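Local coordinates for protein yciO (Escherichia coli, PDB 1K7J) that is of unknown function but belongs to the SUA5 family and may bind double-stranded RNA, at residues T182-L187 with V194-V199; F65-R70 with I119-P124; F4-P9 with I171-Y176; V29-T34 with K166-I171; L16-V21 with L133-E138. All blocks are in the same frame, centred on the assembly; numbering follows the deposited sequence.

Interaction 1: residues T182-L187 with V194-V199. With SO4 (sulfate ion), chain B.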
# COMPACT_ATOMS: atom_id res chain seq x y z
N THR A 182 -4.69 -6.79 4.69
CA THR A 182 -5.31 -7.28 3.46
C THR A 182 -5.07 -8.77 3.30
O THR A 182 -4.14 -9.34 3.89
CB THR A 182 -4.71 -6.63 2.20
OG1 THR A 182 -3.31 -6.91 2.16
CG2 THR A 182 -4.93 -5.13 2.19
N THR A 183 -5.92 -9.41 2.51
CA THR A 183 -5.73 -10.81 2.21
C THR A 183 -4.76 -10.75 1.04
O THR A 183 -4.98 -9.99 0.08
CB THR A 183 -7.05 -11.47 1.78
OG1 THR A 183 -7.85 -11.69 2.95
CG2 THR A 183 -6.79 -12.80 1.07
N VAL A 184 -3.68 -11.50 1.12
CA VAL A 184 -2.68 -11.49 0.07
C VAL A 184 -2.81 -12.75 -0.78
O VAL A 184 -2.73 -13.86 -0.27
CB VAL A 184 -1.25 -11.41 0.65
CG1 VAL A 184 -0.22 -11.37 -0.46
CG2 VAL A 184 -1.13 -10.18 1.54
N ILE A 185 -3.02 -12.55 -2.08
CA ILE A 185 -3.17 -13.65 -3.02
C ILE A 185 -2.08 -13.57 -4.07
O ILE A 185 -1.92 -12.53 -4.71
CB ILE A 185 -4.53 -13.59 -3.76
CG1 ILE A 185 -5.69 -13.52 -2.77
CG2 ILE A 185 -4.67 -14.81 -4.67
CD1 ILE A 185 -5.85 -14.75 -1.90
N ASP A 186 -1.33 -14.65 -4.25
CA ASP A 186 -0.30 -14.68 -5.28
C ASP A 186 -1.03 -15.21 -6.51
O ASP A 186 -1.58 -16.31 -6.49
CB ASP A 186 0.83 -15.63 -4.89
CG ASP A 186 1.97 -15.64 -5.90
OD1 ASP A 186 1.68 -15.61 -7.12
OD2 ASP A 186 3.14 -15.68 -5.48
N LEU A 187 -1.05 -14.42 -7.59
CA LEU A 187 -1.74 -14.81 -8.81
C LEU A 187 -0.83 -15.29 -9.93
O LEU A 187 -1.30 -15.56 -11.03
CB LEU A 187 -2.60 -13.65 -9.31
CG LEU A 187 -3.76 -13.19 -8.42
CD1 LEU A 187 -4.42 -11.96 -9.03
CD2 LEU A 187 -4.76 -14.33 -8.27
N VAL A 194 -3.05 -18.45 -1.39
CA VAL A 194 -3.29 -17.53 -0.29
C VAL A 194 -2.01 -17.38 0.52
O VAL A 194 -1.57 -18.32 1.18
CB VAL A 194 -4.43 -18.03 0.63
CG1 VAL A 194 -4.64 -17.05 1.77
CG2 VAL A 194 -5.71 -18.21 -0.18
N VAL A 195 -1.42 -16.19 0.45
CA VAL A 195 -0.20 -15.89 1.18
C VAL A 195 -0.54 -15.44 2.60
O VAL A 195 0.18 -15.73 3.55
CB VAL A 195 0.59 -14.78 0.46
CG1 VAL A 195 1.77 -14.33 1.31
CG2 VAL A 195 1.08 -15.29 -0.89
N ARG A 196 -1.65 -14.72 2.72
CA ARG A 196 -2.11 -14.23 4.02
C ARG A 196 -3.62 -14.07 4.02
O ARG A 196 -4.19 -13.49 3.10
CB ARG A 196 -1.48 -12.87 4.34
CG ARG A 196 -1.98 -12.26 5.65
CD ARG A 196 -1.24 -10.98 6.00
NE ARG A 196 -1.59 -9.87 5.12
CZ ARG A 196 -0.80 -8.83 4.89
NH1 ARG A 196 0.39 -8.76 5.47
NH2 ARG A 196 -1.20 -7.86 4.07
N GLU A 197 -4.27 -14.59 5.05
CA GLU A 197 -5.71 -14.42 5.14
C GLU A 197 -6.00 -13.17 5.95
O GLU A 197 -5.65 -13.09 7.13
CB GLU A 197 -6.38 -15.64 5.78
CG GLU A 197 -7.89 -15.46 5.93
CD GLU A 197 -8.64 -16.78 6.00
OE1 GLU A 197 -8.10 -17.75 6.58
OE2 GLU A 197 -9.78 -16.84 5.49
N GLY A 198 -6.61 -12.19 5.30
CA GLY A 198 -6.94 -10.93 5.96
C GLY A 198 -8.39 -10.55 5.77
O GLY A 198 -9.28 -11.41 5.80
N VAL A 199 -8.64 -9.26 5.55
CA VAL A 199 -10.00 -8.77 5.37
C VAL A 199 -10.75 -9.41 4.21
O VAL A 199 -11.91 -9.80 4.36
CB VAL A 199 -10.02 -7.23 5.17
CG1 VAL A 199 -11.46 -6.73 5.03
CG2 VAL A 199 -9.33 -6.54 6.34
S SO4 B . 2.26 -6.13 3.42
O1 SO4 B . 0.82 -5.85 3.30
O2 SO4 B . 2.98 -4.91 3.83
O3 SO4 B . 2.47 -7.18 4.43
O4 SO4 B . 2.77 -6.59 2.12
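Arg196 bends its side chain back over Val184 to grip Thr182, across a beta hairpin whose two strands, 183-186 and 193-196, pair with a classic beta bulge. Two nitrogens take two acceptors: NE meets Thr182 O at 2.9 Å, nearly along the C=O axis, and NH2 meets Thr182 OG1 at 3.0 Å. Both oxygens lie close to the guanidinium plane, while Val184 CG2 sits over one face, 3.4 Å from Arg196 NH2. The bend is at chi3 (71°), which turns NE out of the otherwise extended chain. NH1 and NH2 also donate to a sulfate, NH1 to O3 at 2.8 Å and NH2 to O1; Arg57 and Ser144 hold the same ion, so a small anion pocket is marked, although the sulfate is probably from the crystallisation liquor. An alanine in place of Arg196 would probably leave Thr182 O and the sulfate without these N-H partners and uncover the Val184 methyl. Further out, Thr182 OG1 also shares a hydrogen bond with Thr98 OG1 of strand 97-102. The bulge itself places Val195 and Arg196 both opposite Val184, whose carbonyl accepts from the two amides. On the far side of the bulge, Val184 N returns a bond to Arg196 O, and Thr183 OG1, also hydrogen-bonded to Gly200 O, accepts from Gly198 N at 2.7 Å.

Interaction 2: residues F65-R70 with I119-P124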
# COMPACT_ATOMS: atom_id res chain seq x y z
N PHE A 65 7.16 -5.76 -1.97
CA PHE A 65 6.81 -4.38 -1.68
C PHE A 65 5.37 -4.32 -2.19
O PHE A 65 4.85 -5.31 -2.71
CB PHE A 65 7.66 -3.41 -2.49
CG PHE A 65 8.96 -3.07 -1.86
CD1 PHE A 65 9.01 -2.26 -0.73
CD2 PHE A 65 10.16 -3.54 -2.39
CE1 PHE A 65 10.23 -1.93 -0.14
CE2 PHE A 65 11.38 -3.22 -1.81
CZ PHE A 65 11.41 -2.41 -0.69
N THR A 66 4.73 -3.17 -2.04
CA THR A 66 3.37 -3.01 -2.51
C THR A 66 3.26 -1.73 -3.32
O THR A 66 3.88 -0.72 -2.97
CB THR A 66 2.37 -2.91 -1.34
OG1 THR A 66 2.38 -4.13 -0.60
CG2 THR A 66 0.95 -2.66 -1.85
N LEU A 67 2.52 -1.78 -4.41
CA LEU A 67 2.28 -0.58 -5.19
C LEU A 67 0.80 -0.29 -4.95
O LEU A 67 -0.06 -1.10 -5.28
CB LEU A 67 2.54 -0.80 -6.68
CG LEU A 67 4.01 -0.91 -7.12
CD1 LEU A 67 4.07 -0.99 -8.63
CD2 LEU A 67 4.80 0.30 -6.63
N MSE A 68 0.53 0.85 -4.33
CA MSE A 68 -0.84 1.27 -4.03
C MSE A 68 -1.33 1.96 -5.30
O MSE A 68 -0.84 3.03 -5.67
CB MSE A 68 -0.82 2.24 -2.84
CG MSE A 68 -2.14 2.40 -2.09
SE MSE A 68 -2.69 0.79 -1.11
CE MSE A 68 -1.36 0.78 0.35
N CYS A 69 -2.30 1.33 -5.98
CA CYS A 69 -2.82 1.82 -7.25
C CYS A 69 -4.23 2.40 -7.20
O CYS A 69 -5.07 1.97 -6.42
CB CYS A 69 -2.79 0.70 -8.28
SG CYS A 69 -1.16 -0.03 -8.56
N ARG A 70 -4.48 3.36 -8.09
CA ARG A 70 -5.77 4.03 -8.17
C ARG A 70 -6.91 3.09 -8.52
O ARG A 70 -7.98 3.13 -7.90
CB ARG A 70 -5.70 5.14 -9.23
CG ARG A 70 -6.96 5.97 -9.35
CD ARG A 70 -7.13 6.91 -8.17
NE ARG A 70 -8.36 7.70 -8.27
CZ ARG A 70 -8.59 8.61 -9.21
NH1 ARG A 70 -7.68 8.86 -10.14
NH2 ARG A 70 -9.75 9.26 -9.23
N ILE A 119 5.81 -8.16 -7.20
CA ILE A 119 5.50 -7.04 -6.33
C ILE A 119 4.00 -7.10 -6.05
O ILE A 119 3.22 -7.58 -6.88
CB ILE A 119 5.90 -5.69 -6.98
CG1 ILE A 119 5.66 -4.54 -5.99
CG2 ILE A 119 5.13 -5.48 -8.28
CD1 ILE A 119 6.39 -3.26 -6.36
N GLY A 120 3.60 -6.65 -4.86
CA GLY A 120 2.19 -6.68 -4.50
C GLY A 120 1.45 -5.49 -5.08
O GLY A 120 1.93 -4.36 -5.00
N MSE A 121 0.28 -5.75 -5.66
CA MSE A 121 -0.54 -4.71 -6.26
C MSE A 121 -1.76 -4.55 -5.36
O MSE A 121 -2.42 -5.53 -5.01
CB MSE A 121 -0.94 -5.11 -7.68
CG MSE A 121 0.25 -5.49 -8.57
SE MSE A 121 1.63 -4.13 -8.67
CE MSE A 121 0.65 -2.83 -9.71
N ARG A 122 -2.07 -3.31 -5.00
CA ARG A 122 -3.18 -3.07 -4.09
C ARG A 122 -3.98 -1.81 -4.41
O ARG A 122 -3.41 -0.72 -4.51
CB ARG A 122 -2.60 -2.99 -2.67
CG ARG A 122 -3.55 -2.74 -1.52
CD ARG A 122 -2.73 -2.81 -0.24
NE ARG A 122 -3.40 -2.27 0.94
CZ ARG A 122 -2.85 -2.24 2.15
NH1 ARG A 122 -1.62 -2.72 2.32
NH2 ARG A 122 -3.52 -1.74 3.18
N VAL A 123 -5.28 -1.97 -4.58
CA VAL A 123 -6.18 -0.85 -4.87
C VAL A 123 -6.98 -0.59 -3.60
O VAL A 123 -7.82 -1.41 -3.22
CB VAL A 123 -7.16 -1.18 -6.02
CG1 VAL A 123 -8.09 -0.01 -6.26
CG2 VAL A 123 -6.38 -1.52 -7.29
N PRO A 124 -6.74 0.55 -2.93
CA PRO A 124 -7.47 0.88 -1.70
C PRO A 124 -8.87 1.38 -2.00
O PRO A 124 -9.12 1.95 -3.06
CB PRO A 124 -6.59 1.94 -1.06
CG PRO A 124 -6.08 2.69 -2.26
CD PRO A 124 -5.75 1.59 -3.25
O HOH W 1 0.02 -4.81 0.81
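Two parallel neighbours in the middle of the mixed sheet, strands 66-68 and 118-122, meet here in a buried contact, their short segments inclined by 24°. Four backbone hydrogen bonds join them, from Gly120 N to Phe65 O through to Cys69 N to Arg122 O at 2.8 Å. On one face Met68, a selenomethionine, lies side by side with Arg122: its SE touches CG and CD of the arginine, and its CE sits 3.6 Å above the guanidinium plane, toward the rim. The arginine is stretched out from CG to NE, which carries its charged end past the selenium. There NH1 donates to a water that also hydrogen-bonds with Thr66 OG1, and Ser144 is a second partner of NH1. An alanine in place of Arg122 would probably leave that water and Ser144 without their N-H donor and open a gap beside the Met68 selenium. On the other face, beside helix 72-78, Leu67 and Met121 pack together: Met121, also a selenomethionine, runs alongside Leu67 and puts its CE 3.5 Å from Cys69 SG. Ile119 crosses Leu67 at about a right angle, and the packing is tight, with CD1 only 3.4 Å from Leu67 CG.

Interaction 3: residues F4-P9 with I171-Y176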
# COMPACT_ATOMS: atom_id res chain seq x y z
N PHE A 4 1.58 16.24 11.23
CA PHE A 4 0.41 15.44 11.58
C PHE A 4 -0.85 16.13 11.05
O PHE A 4 -1.20 17.22 11.50
CB PHE A 4 0.35 15.29 13.11
CG PHE A 4 -0.58 14.21 13.60
CD1 PHE A 4 -1.86 14.52 14.05
CD2 PHE A 4 -0.17 12.88 13.62
CE1 PHE A 4 -2.72 13.52 14.52
CE2 PHE A 4 -1.02 11.87 14.09
CZ PHE A 4 -2.30 12.20 14.54
N PHE A 5 -1.51 15.49 10.09
CA PHE A 5 -2.71 16.05 9.48
C PHE A 5 -3.98 15.33 9.90
O PHE A 5 -4.04 14.11 9.88
CB PHE A 5 -2.67 15.96 7.95
CG PHE A 5 -1.63 16.82 7.28
CD1 PHE A 5 -0.87 17.73 8.00
CD2 PHE A 5 -1.43 16.71 5.91
CE1 PHE A 5 0.08 18.53 7.36
CE2 PHE A 5 -0.49 17.49 5.26
CZ PHE A 5 0.27 18.40 5.99
N TYR A 6 -5.00 16.10 10.27
CA TYR A 6 -6.29 15.52 10.62
C TYR A 6 -7.12 15.67 9.35
O TYR A 6 -7.54 16.77 9.00
CB TYR A 6 -6.95 16.31 11.75
CG TYR A 6 -6.41 15.99 13.11
CD1 TYR A 6 -6.84 14.85 13.81
CD2 TYR A 6 -5.48 16.82 13.73
CE1 TYR A 6 -6.36 14.56 15.08
CE2 TYR A 6 -4.99 16.54 15.00
CZ TYR A 6 -5.43 15.41 15.67
OH TYR A 6 -4.96 15.14 16.93
N ILE A 7 -7.35 14.56 8.65
CA ILE A 7 -8.13 14.61 7.42
C ILE A 7 -9.43 13.83 7.57
O ILE A 7 -9.43 12.69 8.03
CB ILE A 7 -7.31 14.05 6.23
CG1 ILE A 7 -6.02 14.86 6.07
CG2 ILE A 7 -8.14 14.09 4.95
CD1 ILE A 7 -5.17 14.45 4.86
N HIS A 8 -10.54 14.46 7.19
CA HIS A 8 -11.85 13.82 7.27
C HIS A 8 -11.79 12.57 6.40
O HIS A 8 -11.48 12.65 5.21
CB HIS A 8 -12.93 14.78 6.77
CG HIS A 8 -13.08 16.00 7.62
ND1 HIS A 8 -13.66 17.17 7.17
CD2 HIS A 8 -12.74 16.23 8.91
CE1 HIS A 8 -13.66 18.06 8.14
NE2 HIS A 8 -13.12 17.52 9.21
N PRO A 9 -12.08 11.40 6.98
CA PRO A 9 -12.03 10.14 6.22
C PRO A 9 -13.10 9.92 5.16
O PRO A 9 -12.87 9.18 4.20
CB PRO A 9 -12.09 9.09 7.32
CG PRO A 9 -13.00 9.73 8.32
CD PRO A 9 -12.47 11.15 8.38
N ILE A 171 2.15 12.02 9.01
CA ILE A 171 1.23 10.99 9.47
C ILE A 171 -0.15 11.59 9.25
O ILE A 171 -0.45 12.68 9.75
CB ILE A 171 1.40 10.67 10.96
CG1 ILE A 171 2.75 10.00 11.20
CG2 ILE A 171 0.26 9.75 11.42
CD1 ILE A 171 3.09 9.77 12.66
N ILE A 172 -0.96 10.90 8.46
CA ILE A 172 -2.31 11.37 8.19
C ILE A 172 -3.27 10.63 9.10
O ILE A 172 -3.40 9.41 9.02
CB ILE A 172 -2.74 11.12 6.73
CG1 ILE A 172 -1.89 11.97 5.78
CG2 ILE A 172 -4.22 11.44 6.55
CD1 ILE A 172 -2.13 11.67 4.31
N HIS A 173 -3.91 11.37 10.00
CA HIS A 173 -4.89 10.81 10.91
C HIS A 173 -6.18 10.66 10.10
O HIS A 173 -6.78 11.65 9.69
CB HIS A 173 -5.11 11.77 12.08
CG HIS A 173 -6.13 11.33 13.08
ND1 HIS A 173 -7.41 10.97 12.72
CD2 HIS A 173 -6.08 11.24 14.43
CE1 HIS A 173 -8.10 10.68 13.81
NE2 HIS A 173 -7.32 10.84 14.86
N GLY A 174 -6.58 9.42 9.85
CA GLY A 174 -7.79 9.17 9.09
C GLY A 174 -8.76 8.33 9.89
O GLY A 174 -9.56 7.57 9.33
N GLY A 175 -8.70 8.47 11.21
CA GLY A 175 -9.58 7.72 12.08
C GLY A 175 -8.97 6.46 12.65
O GLY A 175 -7.80 6.15 12.40
N TYR A 176 -9.76 5.73 13.42
CA TYR A 176 -9.33 4.49 14.04
C TYR A 176 -9.81 3.36 13.15
O TYR A 176 -11.01 3.15 12.99
CB TYR A 176 -9.90 4.39 15.46
CG TYR A 176 -9.29 5.43 16.38
CD1 TYR A 176 -9.56 6.79 16.21
CD2 TYR A 176 -8.38 5.06 17.36
CE1 TYR A 176 -8.93 7.75 17.00
CE2 TYR A 176 -7.75 6.01 18.16
CZ TYR A 176 -8.03 7.36 17.97
OH TYR A 176 -7.38 8.30 18.74
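An outer strand of the mixed sheet, 3-6, pairs in parallel with strand 170-173, and an aromatic cluster of Phe4, Tyr6 and His173 forms on one face of the pair. The backbone bonds are regular: Phe5 N to Ile171 O, His173 N to Phe5 O at 2.7 Å, and Ile7 N to His173 O, the last carrying the pairing one residue past strand 3-6. In the cluster His173 meets both of the other rings. Its CG is anti to the backbone N (chi1 178°). Tyr6 CD1 lies over one face of the imidazole, 3.6 Å above its plane near the rim. The two rings are oblique, with planes at 42°, and the closest pair is Tyr6 CE1 to His173 CD2 at 3.4 Å. Phe4 approaches His173 rim to rim instead, its plane turned 85° from the imidazole and its CZ at the imidazole edge. The same phenyl also touches Ile171, CE2 lying 3.6 Å from CG2, while its CE1 sits over the Tyr6 ring, toward the rim. On the reverse face Ile7 CD1 packs on Ile172 CG2 at 3.6 Å. The cluster is bordered by helix 157-164, where Glu158 touches Phe4 and Tyr6 and Pro157 touches His173. The reverse face is covered by helix 14-25, with Ile17 on Ile7 and Ala20 on Ile172, and by helix 127-136.

Interaction 4: residues V29-T34 with K166-I171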
# COMPACT_ATOMS: atom_id res chain seq x y z
N VAL A 29 8.50 10.31 3.45
CA VAL A 29 7.87 9.04 3.81
C VAL A 29 6.66 9.40 4.65
O VAL A 29 6.76 10.15 5.63
CB VAL A 29 8.82 8.16 4.65
CG1 VAL A 29 8.05 6.97 5.22
CG2 VAL A 29 9.97 7.67 3.78
N ILE A 30 5.49 8.88 4.27
CA ILE A 30 4.28 9.19 5.00
C ILE A 30 3.54 7.95 5.48
O ILE A 30 3.76 6.84 5.00
CB ILE A 30 3.29 10.01 4.14
CG1 ILE A 30 2.63 9.12 3.09
CG2 ILE A 30 4.02 11.17 3.46
CD1 ILE A 30 1.52 9.81 2.31
N VAL A 31 2.67 8.16 6.46
CA VAL A 31 1.82 7.11 6.99
C VAL A 31 0.43 7.58 6.62
O VAL A 31 0.05 8.72 6.90
CB VAL A 31 1.93 6.99 8.53
CG1 VAL A 31 0.85 6.05 9.06
CG2 VAL A 31 3.31 6.47 8.91
N TYR A 32 -0.33 6.72 5.96
CA TYR A 32 -1.68 7.09 5.55
C TYR A 32 -2.66 5.95 5.75
O TYR A 32 -2.29 4.78 5.74
CB TYR A 32 -1.69 7.55 4.09
CG TYR A 32 -1.33 6.48 3.08
CD1 TYR A 32 -0.00 6.10 2.88
CD2 TYR A 32 -2.31 5.89 2.29
CE1 TYR A 32 0.33 5.14 1.91
CE2 TYR A 32 -1.99 4.94 1.32
CZ TYR A 32 -0.67 4.58 1.13
OH TYR A 32 -0.35 3.66 0.15
N PRO A 33 -3.94 6.28 5.93
CA PRO A 33 -4.97 5.26 6.14
C PRO A 33 -5.44 4.56 4.87
O PRO A 33 -5.50 5.17 3.81
CB PRO A 33 -6.10 6.05 6.79
CG PRO A 33 -6.01 7.37 6.05
CD PRO A 33 -4.52 7.63 6.04
N THR A 34 -5.77 3.27 4.99
CA THR A 34 -6.32 2.51 3.87
C THR A 34 -7.52 1.78 4.46
O THR A 34 -7.79 1.89 5.66
CB THR A 34 -5.34 1.45 3.30
OG1 THR A 34 -5.26 0.33 4.19
CG2 THR A 34 -3.95 2.05 3.09
N LYS A 166 9.28 10.38 14.88
CA LYS A 166 10.69 10.74 14.68
C LYS A 166 11.27 10.04 13.46
O LYS A 166 12.39 10.33 13.04
CB LYS A 166 11.54 10.35 15.90
CG LYS A 166 11.13 10.99 17.21
CD LYS A 166 12.19 10.77 18.29
CE LYS A 166 12.42 9.28 18.56
NZ LYS A 166 13.47 9.06 19.59
N GLN A 167 10.50 9.12 12.87
CA GLN A 167 10.99 8.36 11.72
C GLN A 167 10.29 8.60 10.39
O GLN A 167 10.77 8.15 9.35
CB GLN A 167 10.96 6.87 12.05
CG GLN A 167 11.72 6.50 13.32
CD GLN A 167 13.13 7.07 13.34
OE1 GLN A 167 13.92 6.82 12.43
NE2 GLN A 167 13.44 7.83 14.38
N VAL A 168 9.16 9.30 10.41
CA VAL A 168 8.44 9.59 9.17
C VAL A 168 8.24 11.10 9.03
O VAL A 168 8.39 11.84 10.00
CB VAL A 168 7.08 8.86 9.11
CG1 VAL A 168 7.30 7.36 9.18
CG2 VAL A 168 6.19 9.32 10.25
N ASP A 169 7.89 11.54 7.83
CA ASP A 169 7.72 12.96 7.56
C ASP A 169 6.29 13.47 7.71
O ASP A 169 6.07 14.66 7.96
CB ASP A 169 8.27 13.26 6.17
CG ASP A 169 9.69 12.76 6.00
OD1 ASP A 169 10.54 13.14 6.83
OD2 ASP A 169 9.96 12.00 5.05
N LEU A 170 5.33 12.57 7.56
CA LEU A 170 3.93 12.94 7.69
C LEU A 170 3.10 11.76 8.13
O LEU A 170 3.34 10.63 7.70
CB LEU A 170 3.37 13.46 6.36
CG LEU A 170 1.85 13.67 6.33
CD1 LEU A 170 1.47 14.81 7.26
CD2 LEU A 170 1.39 13.96 4.91
N ILE A 171 2.15 12.02 9.01
CA ILE A 171 1.23 10.99 9.47
C ILE A 171 -0.15 11.59 9.25
O ILE A 171 -0.45 12.68 9.75
CB ILE A 171 1.40 10.67 10.96
CG1 ILE A 171 2.75 10.00 11.20
CG2 ILE A 171 0.26 9.75 11.42
CD1 ILE A 171 3.09 9.77 12.66
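Val168, at the approach to strand 170-173, meets Val29 and Val31 with one methyl: its CG1 is 4.0 Å from Val29 CG1, the side chains crossing at about a right angle, and 4.1 Å from Val31 CG2. Asp169 next bonds to both backbone ends of Val29. Its backbone N donates to Val29 O at 2.8 Å, and its carboxylate OD2 accepts from Val29 N at 2.7 Å, in a nearly straight bond (165°) on the anti side, 15° out of the carboxylate plane. CG is anti to the carbonyl carbon (chi1 -53°), beside the backbone N, on the side from which OD2 meets Val29 N. Arg52 of helix 47-57 forms a salt bridge with the same oxygen, which is likely to offset the carboxylate's negative charge. Regular parallel bridges begin at Leu170: its O accepts from Val31 N at 2.8 Å, its N makes a weak bond to Val29 O, and its CB lies 3.8 Å from Ile30 CG2, both side chains pointing toward helix 14-25. Ile171 ends the segment on the other face, with CG1 against Val31 CB at 4.1 Å. This is parallel pairing of two inner strands of the YrdC-like domain's mixed alpha/beta sheet.

Interaction 5: residues L16-V21 with L133-E138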
# COMPACT_ATOMS: atom_id res chain seq x y z
N LEU A 16 -5.31 19.54 2.31
CA LEU A 16 -4.40 18.68 3.07
C LEU A 16 -3.92 17.50 2.23
O LEU A 16 -2.77 17.06 2.37
CB LEU A 16 -5.08 18.20 4.36
CG LEU A 16 -5.42 19.34 5.32
CD1 LEU A 16 -6.08 18.80 6.58
CD2 LEU A 16 -4.15 20.11 5.67
N ILE A 17 -4.78 17.00 1.36
CA ILE A 17 -4.40 15.90 0.48
C ILE A 17 -3.27 16.42 -0.42
O ILE A 17 -2.26 15.74 -0.61
CB ILE A 17 -5.58 15.45 -0.41
CG1 ILE A 17 -6.62 14.72 0.44
CG2 ILE A 17 -5.09 14.56 -1.55
CD1 ILE A 17 -6.12 13.40 1.03
N ASN A 18 -3.45 17.62 -0.96
CA ASN A 18 -2.43 18.20 -1.84
C ASN A 18 -1.11 18.41 -1.11
O ASN A 18 -0.04 18.10 -1.65
CB ASN A 18 -2.93 19.52 -2.44
CG ASN A 18 -4.00 19.32 -3.49
OD1 ASN A 18 -4.23 18.20 -3.95
ND2 ASN A 18 -4.67 20.40 -3.88
N GLN A 19 -1.17 18.92 0.12
CA GLN A 19 0.05 19.12 0.88
C GLN A 19 0.75 17.79 1.15
O GLN A 19 1.98 17.70 1.10
CB GLN A 19 -0.25 19.83 2.21
CG GLN A 19 -0.51 21.32 2.05
CD GLN A 19 -0.77 22.00 3.38
OE1 GLN A 19 -0.05 21.79 4.35
NE2 GLN A 19 -1.80 22.84 3.42
N ALA A 20 -0.03 16.75 1.42
CA ALA A 20 0.53 15.43 1.67
C ALA A 20 1.25 14.93 0.42
O ALA A 20 2.35 14.39 0.50
CB ALA A 20 -0.58 14.45 2.07
N VAL A 21 0.61 15.11 -0.73
CA VAL A 21 1.21 14.67 -1.99
C VAL A 21 2.49 15.44 -2.30
O VAL A 21 3.44 14.89 -2.85
CB VAL A 21 0.19 14.82 -3.15
CG1 VAL A 21 0.90 14.65 -4.49
CG2 VAL A 21 -0.90 13.77 -3.01
N LEU A 133 -3.88 9.15 -4.19
CA LEU A 133 -3.47 8.59 -5.47
C LEU A 133 -3.91 9.45 -6.64
O LEU A 133 -3.16 9.65 -7.58
CB LEU A 133 -4.01 7.16 -5.61
CG LEU A 133 -3.43 6.19 -4.58
CD1 LEU A 133 -4.13 4.84 -4.70
CD2 LEU A 133 -1.92 6.05 -4.79
N GLU A 134 -5.13 9.98 -6.57
CA GLU A 134 -5.63 10.83 -7.64
C GLU A 134 -4.73 12.06 -7.79
O GLU A 134 -4.41 12.47 -8.91
CB GLU A 134 -7.06 11.29 -7.35
CG GLU A 134 -7.71 12.04 -8.50
CD GLU A 134 -9.09 12.56 -8.15
OE1 GLU A 134 -9.87 11.81 -7.52
OE2 GLU A 134 -9.41 13.71 -8.52
N ALA A 135 -4.33 12.65 -6.67
CA ALA A 135 -3.48 13.83 -6.70
C ALA A 135 -2.06 13.50 -7.14
O ALA A 135 -1.43 14.28 -7.85
CB ALA A 135 -3.47 14.50 -5.33
N LEU A 136 -1.55 12.34 -6.72
CA LEU A 136 -0.19 11.94 -7.07
C LEU A 136 -0.07 11.64 -8.57
O LEU A 136 0.93 11.99 -9.20
CB LEU A 136 0.23 10.71 -6.25
CG LEU A 136 1.66 10.19 -6.47
CD1 LEU A 136 2.67 11.28 -6.16
CD2 LEU A 136 1.89 8.99 -5.57
N GLY A 137 -1.08 10.97 -9.13
CA GLY A 137 -1.05 10.69 -10.56
C GLY A 137 -0.43 9.37 -10.97
O GLY A 137 -0.44 9.01 -12.15
N GLU A 138 0.13 8.66 -10.00
CA GLU A 138 0.74 7.36 -10.25
C GLU A 138 0.72 6.57 -8.95
O GLU A 138 0.33 7.11 -7.91
CB GLU A 138 2.19 7.52 -10.75
CG GLU A 138 3.13 8.23 -9.79
CD GLU A 138 4.57 8.23 -10.27
OE1 GLU A 138 4.79 8.03 -11.49
OE2 GLU A 138 5.48 8.43 -9.45
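Val21 and Ala135 are the main meeting point of two helices, 14-25 and 127-136, which pack over one face of the mixed alpha/beta sheet. The contact is small, 175 Å² in all, and wholly a matter of shape. Ala135 points its CB toward helix 14-25 as a low bump, and three residues within about one turn of that helix form the hollow it enters: Val21 CG2 at 3.5 Å, Ile17 CG2 at 4.1 Å and the side-chain amide oxygen OD1 of Asn18 at 4.0 Å. Asn18 OD1 is bonded to Gln14 NE2 a turn earlier, which is likely to limit the turning of the amide. Val21 in turn is the bump on the other side. Its CG1 is anti to the backbone N (chi1 168°); the two methyls divide between neighbouring residues, CG2 on Ala135 CB and CG1 3.9 Å from Leu136 CA. The helix stops just after, at Gly137, whose positive phi (91°) suits glycine, and Arg25 of the first helix hydrogen-bonds to Leu136 O. Ile17 also touches Ala131 and Leu132, continuing the same packing, and a longer apolar contact joins Leu136 CD1 to Val21 CG1 at 4.2 Å.

How the interactions relate
Interactions 1 to 4 all lie in one mixed sheet, whereas interaction 5 joins two helices packed over it. Interactions 2, 4 and 5 are buried. Interactions 1 and 3 hold the sheet's two outermost strands, 193-196 and 3-6, and are partly exposed. Strand 170-173 serves both 3 and 4, which share Ile171. Chemistry follows place: arginine and sulfate in 1, selenomethionine against arginine in 2, aromatic rings in 3, an aspartate-amide bond in 4, mainly apolar shape in 5. Interactions 1 and 2 meet where Thr182 CG2 packs on Arg122 NE, 3.5 Å away. Interactions 2 and 5 are tied by the Arg70-Glu134 salt bridge, and 4 touches 5 through Leu170 and Ala20.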